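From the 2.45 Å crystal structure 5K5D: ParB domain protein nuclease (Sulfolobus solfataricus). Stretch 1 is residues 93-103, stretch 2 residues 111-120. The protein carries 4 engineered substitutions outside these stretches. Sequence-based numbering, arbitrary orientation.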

# COMPACT_ATOMS: atom_id res chain seq x y z
N ALA B 93 -0.91 -5.58 13.77
CA ALA B 93 -0.32 -4.25 13.61
C ALA B 93 -0.57 -3.75 12.20
O ALA B 93 -0.92 -2.59 11.98
CB ALA B 93 1.17 -4.28 13.92
N TYR B 94 -0.38 -4.64 11.23
CA TYR B 94 -0.65 -4.35 9.83
C TYR B 94 -2.08 -3.85 9.62
O TYR B 94 -2.31 -2.92 8.85
CB TYR B 94 -0.41 -5.60 8.99
CG TYR B 94 1.04 -6.01 8.93
CD1 TYR B 94 1.41 -7.35 8.91
CD2 TYR B 94 2.05 -5.05 8.91
CE1 TYR B 94 2.74 -7.72 8.86
CE2 TYR B 94 3.37 -5.42 8.87
CZ TYR B 94 3.72 -6.75 8.84
OH TYR B 94 5.04 -7.10 8.79
N GLU B 95 -3.04 -4.47 10.30
CA GLU B 95 -4.44 -4.12 10.12
C GLU B 95 -4.74 -2.74 10.69
O GLU B 95 -5.46 -1.95 10.08
CB GLU B 95 -5.36 -5.18 10.72
CG GLU B 95 -5.38 -6.46 9.89
CD GLU B 95 -5.68 -7.70 10.70
OE1 GLU B 95 -6.35 -7.59 11.75
OE2 GLU B 95 -5.24 -8.79 10.28
N LEU B 96 -4.17 -2.46 11.86
CA LEU B 96 -4.32 -1.15 12.48
C LEU B 96 -3.77 -0.04 11.60
O LEU B 96 -4.42 0.98 11.41
CB LEU B 96 -3.66 -1.13 13.86
CG LEU B 96 -4.39 -1.97 14.90
CD1 LEU B 96 -3.65 -1.98 16.22
CD2 LEU B 96 -5.81 -1.45 15.07
N ILE B 97 -2.57 -0.24 11.06
CA ILE B 97 -1.94 0.77 10.22
C ILE B 97 -2.80 1.07 9.00
O ILE B 97 -2.86 2.21 8.54
CB ILE B 97 -0.54 0.34 9.76
CG1 ILE B 97 0.44 0.32 10.94
CG2 ILE B 97 -0.03 1.29 8.68
CD1 ILE B 97 1.77 -0.33 10.62
N TRP B 98 -3.47 0.04 8.47
CA TRP B 98 -4.33 0.23 7.31
C TRP B 98 -5.62 0.93 7.71
O TRP B 98 -6.13 1.79 7.00
CB TRP B 98 -4.65 -1.09 6.64
CG TRP B 98 -5.64 -0.95 5.52
CD1 TRP B 98 -6.91 -1.46 5.48
CD2 TRP B 98 -5.46 -0.22 4.30
NE1 TRP B 98 -7.52 -1.11 4.30
CE2 TRP B 98 -6.65 -0.35 3.56
CE3 TRP B 98 -4.40 0.51 3.76
CZ2 TRP B 98 -6.81 0.23 2.30
CZ3 TRP B 98 -4.56 1.09 2.52
CH2 TRP B 98 -5.76 0.94 1.80
N THR B 99 -6.16 0.53 8.85
CA THR B 99 -7.40 1.10 9.34
C THR B 99 -7.25 2.60 9.56
O THR B 99 -8.15 3.37 9.21
CB THR B 99 -7.87 0.45 10.65
OG1 THR B 99 -8.37 -0.86 10.37
CG2 THR B 99 -8.98 1.28 11.28
N PHE B 100 -6.12 3.01 10.11
CA PHE B 100 -5.92 4.41 10.46
C PHE B 100 -5.25 5.23 9.36
O PHE B 100 -4.94 6.40 9.58
CB PHE B 100 -5.15 4.54 11.77
CG PHE B 100 -5.94 4.11 12.97
CD1 PHE B 100 -5.62 2.95 13.66
CD2 PHE B 100 -7.03 4.85 13.39
CE1 PHE B 100 -6.37 2.55 14.76
CE2 PHE B 100 -7.79 4.46 14.48
CZ PHE B 100 -7.45 3.31 15.17
N ASN B 101 -5.04 4.64 8.20
CA ASN B 101 -4.38 5.36 7.11
C ASN B 101 -5.05 5.25 5.74
O ASN B 101 -5.01 6.20 4.96
CB ASN B 101 -2.91 4.98 7.04
CG ASN B 101 -2.12 5.48 8.23
OD1 ASN B 101 -1.67 6.63 8.26
ND2 ASN B 101 -1.95 4.62 9.23
N GLY B 102 -5.64 4.10 5.44
CA GLY B 102 -6.27 3.87 4.15
C GLY B 102 -7.36 4.86 3.77
O GLY B 102 -7.51 5.20 2.60
N VAL B 103 -8.12 5.32 4.76
CA VAL B 103 -9.20 6.27 4.53
C VAL B 103 -8.72 7.72 4.59
O VAL B 103 -9.41 8.64 4.16
CB VAL B 103 -10.35 6.07 5.56
CG1 VAL B 103 -11.40 7.17 5.41
CG2 VAL B 103 -10.99 4.71 5.39
N GLU B 111 -0.78 7.04 -3.08
CA GLU B 111 -0.03 6.80 -1.86
C GLU B 111 -0.74 5.76 -1.01
O GLU B 111 -0.10 4.98 -0.31
CB GLU B 111 0.16 8.11 -1.08
CG GLU B 111 1.06 9.10 -1.78
CD GLU B 111 0.92 10.51 -1.24
OE1 GLU B 111 1.84 11.33 -1.44
OE2 GLU B 111 -0.12 10.81 -0.60
N ARG B 112 -2.07 5.76 -1.06
CA ARG B 112 -2.85 4.79 -0.30
C ARG B 112 -2.81 3.42 -0.97
O ARG B 112 -2.82 2.39 -0.30
CB ARG B 112 -4.29 5.25 -0.11
CG ARG B 112 -5.12 5.24 -1.37
CD ARG B 112 -6.59 5.48 -1.05
NE ARG B 112 -6.78 6.72 -0.30
CZ ARG B 112 -7.96 7.15 0.13
NH1 ARG B 112 -9.05 6.45 -0.12
NH2 ARG B 112 -8.04 8.29 0.81
N LEU B 113 -2.76 3.42 -2.30
CA LEU B 113 -2.62 2.19 -3.06
C LEU B 113 -1.29 1.52 -2.74
O LEU B 113 -1.21 0.30 -2.59
CB LEU B 113 -2.72 2.48 -4.56
CG LEU B 113 -4.10 2.39 -5.20
CD1 LEU B 113 -4.12 3.05 -6.58
CD2 LEU B 113 -4.55 0.94 -5.28
N ALA B 114 -0.24 2.33 -2.64
CA ALA B 114 1.08 1.82 -2.30
C ALA B 114 1.08 1.24 -0.89
O ALA B 114 1.73 0.23 -0.64
CB ALA B 114 2.13 2.92 -2.44
N LEU B 115 0.35 1.89 0.01
CA LEU B 115 0.20 1.37 1.36
C LEU B 115 -0.62 0.09 1.33
O LEU B 115 -0.29 -0.90 1.99
CB LEU B 115 -0.47 2.40 2.27
CG LEU B 115 -0.89 1.95 3.67
CD1 LEU B 115 0.30 1.44 4.47
CD2 LEU B 115 -1.59 3.08 4.41
N PHE B 116 -1.69 0.11 0.55
CA PHE B 116 -2.59 -1.03 0.44
C PHE B 116 -1.83 -2.28 0.02
O PHE B 116 -1.96 -3.33 0.64
CB PHE B 116 -3.70 -0.73 -0.57
CG PHE B 116 -4.96 -1.50 -0.31
CD1 PHE B 116 -5.11 -2.24 0.85
CD2 PHE B 116 -6.00 -1.48 -1.23
CE1 PHE B 116 -6.27 -2.95 1.09
CE2 PHE B 116 -7.17 -2.19 -0.99
CZ PHE B 116 -7.30 -2.92 0.17
N GLN B 117 -1.02 -2.15 -1.03
CA GLN B 117 -0.20 -3.26 -1.48
C GLN B 117 0.80 -3.71 -0.41
O GLN B 117 0.96 -4.90 -0.18
CB GLN B 117 0.55 -2.91 -2.77
CG GLN B 117 1.52 -3.99 -3.21
CD GLN B 117 2.30 -3.62 -4.46
OE1 GLN B 117 1.85 -2.80 -5.26
NE2 GLN B 117 3.48 -4.21 -4.62
N LYS B 118 1.46 -2.75 0.24
CA LYS B 118 2.43 -3.07 1.27
C LYS B 118 1.77 -3.90 2.36
O LYS B 118 2.35 -4.85 2.87
CB LYS B 118 3.03 -1.81 1.89
CG LYS B 118 4.12 -1.16 1.07
CD LYS B 118 4.67 0.05 1.80
CE LYS B 118 5.54 0.90 0.89
NZ LYS B 118 6.03 2.12 1.59
N ILE B 119 0.54 -3.52 2.69
CA ILE B 119 -0.23 -4.25 3.69
C ILE B 119 -0.63 -5.63 3.18
O ILE B 119 -0.32 -6.64 3.82
CB ILE B 119 -1.48 -3.45 4.12
CG1 ILE B 119 -1.07 -2.14 4.80
CG2 ILE B 119 -2.34 -4.27 5.06
CD1 ILE B 119 -0.27 -2.33 6.09
N ALA B 120 -1.29 -5.69 2.03
CA ALA B 120 -1.80 -6.96 1.51
C ALA B 120 -0.69 -8.00 1.31
O ALA B 120 -0.90 -9.19 1.56
CB ALA B 120 -2.57 -6.74 0.22

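Antiparallel helices can pack mainly through apolar and aromatic side chains, without hydrogen bonds between them, and this pair from a ParB domain nuclease is an example. Helix 93-99 and helix 111-120 run nearly antiparallel, at 166°, with axes 10.1 Å apart at closest approach. No hydrogen bond crosses between the stretches; each helix keeps its i to i+4 ladder, and 499 Å² of surface is buried between them.

Along stretch 1, the first contact is at Y94, whose CA lies 6.2 Å from the CA of I119. The Y94 backbone is close enough for its O to sit 3.5 Å from I119 CD1, although that oxygen already accepts a hydrogen bond from W98 N. One turn on, I97 points toward the partner helix and sets CG2 4.2 Å from L115 CD1, a contact of branched aliphatic groups.

W98 is the centre of the interface. Its CA-to-CB bond points sideways, but the t rotamer brings the indole across to stretch 2. There its six-membered ring forms an offset stack with F116, the centroids 4.1 Å apart and the planes inclined by just 3°, so that two flat, polarizable surfaces meet broadly. L115 CG approaches the indole edge, 3.8 Å from W98 CE3, while W98 CB lies 4.2 Å from I119 CG1.

Further along, N101 turns back on its own stretch: its ND2 donates to I97 O at 2.7 Å, and its CB rests 3.5 Å from L115 CD2. G102 then lets the chain pass close to the indole, since a CB there would clash with W98 CE2. G102 O lies over one face of the R112 guanidinium, 3.2 Å from R112 CZ, a placement unsuited to hydrogen bonding, and the R112 side chain is itself poorly ordered.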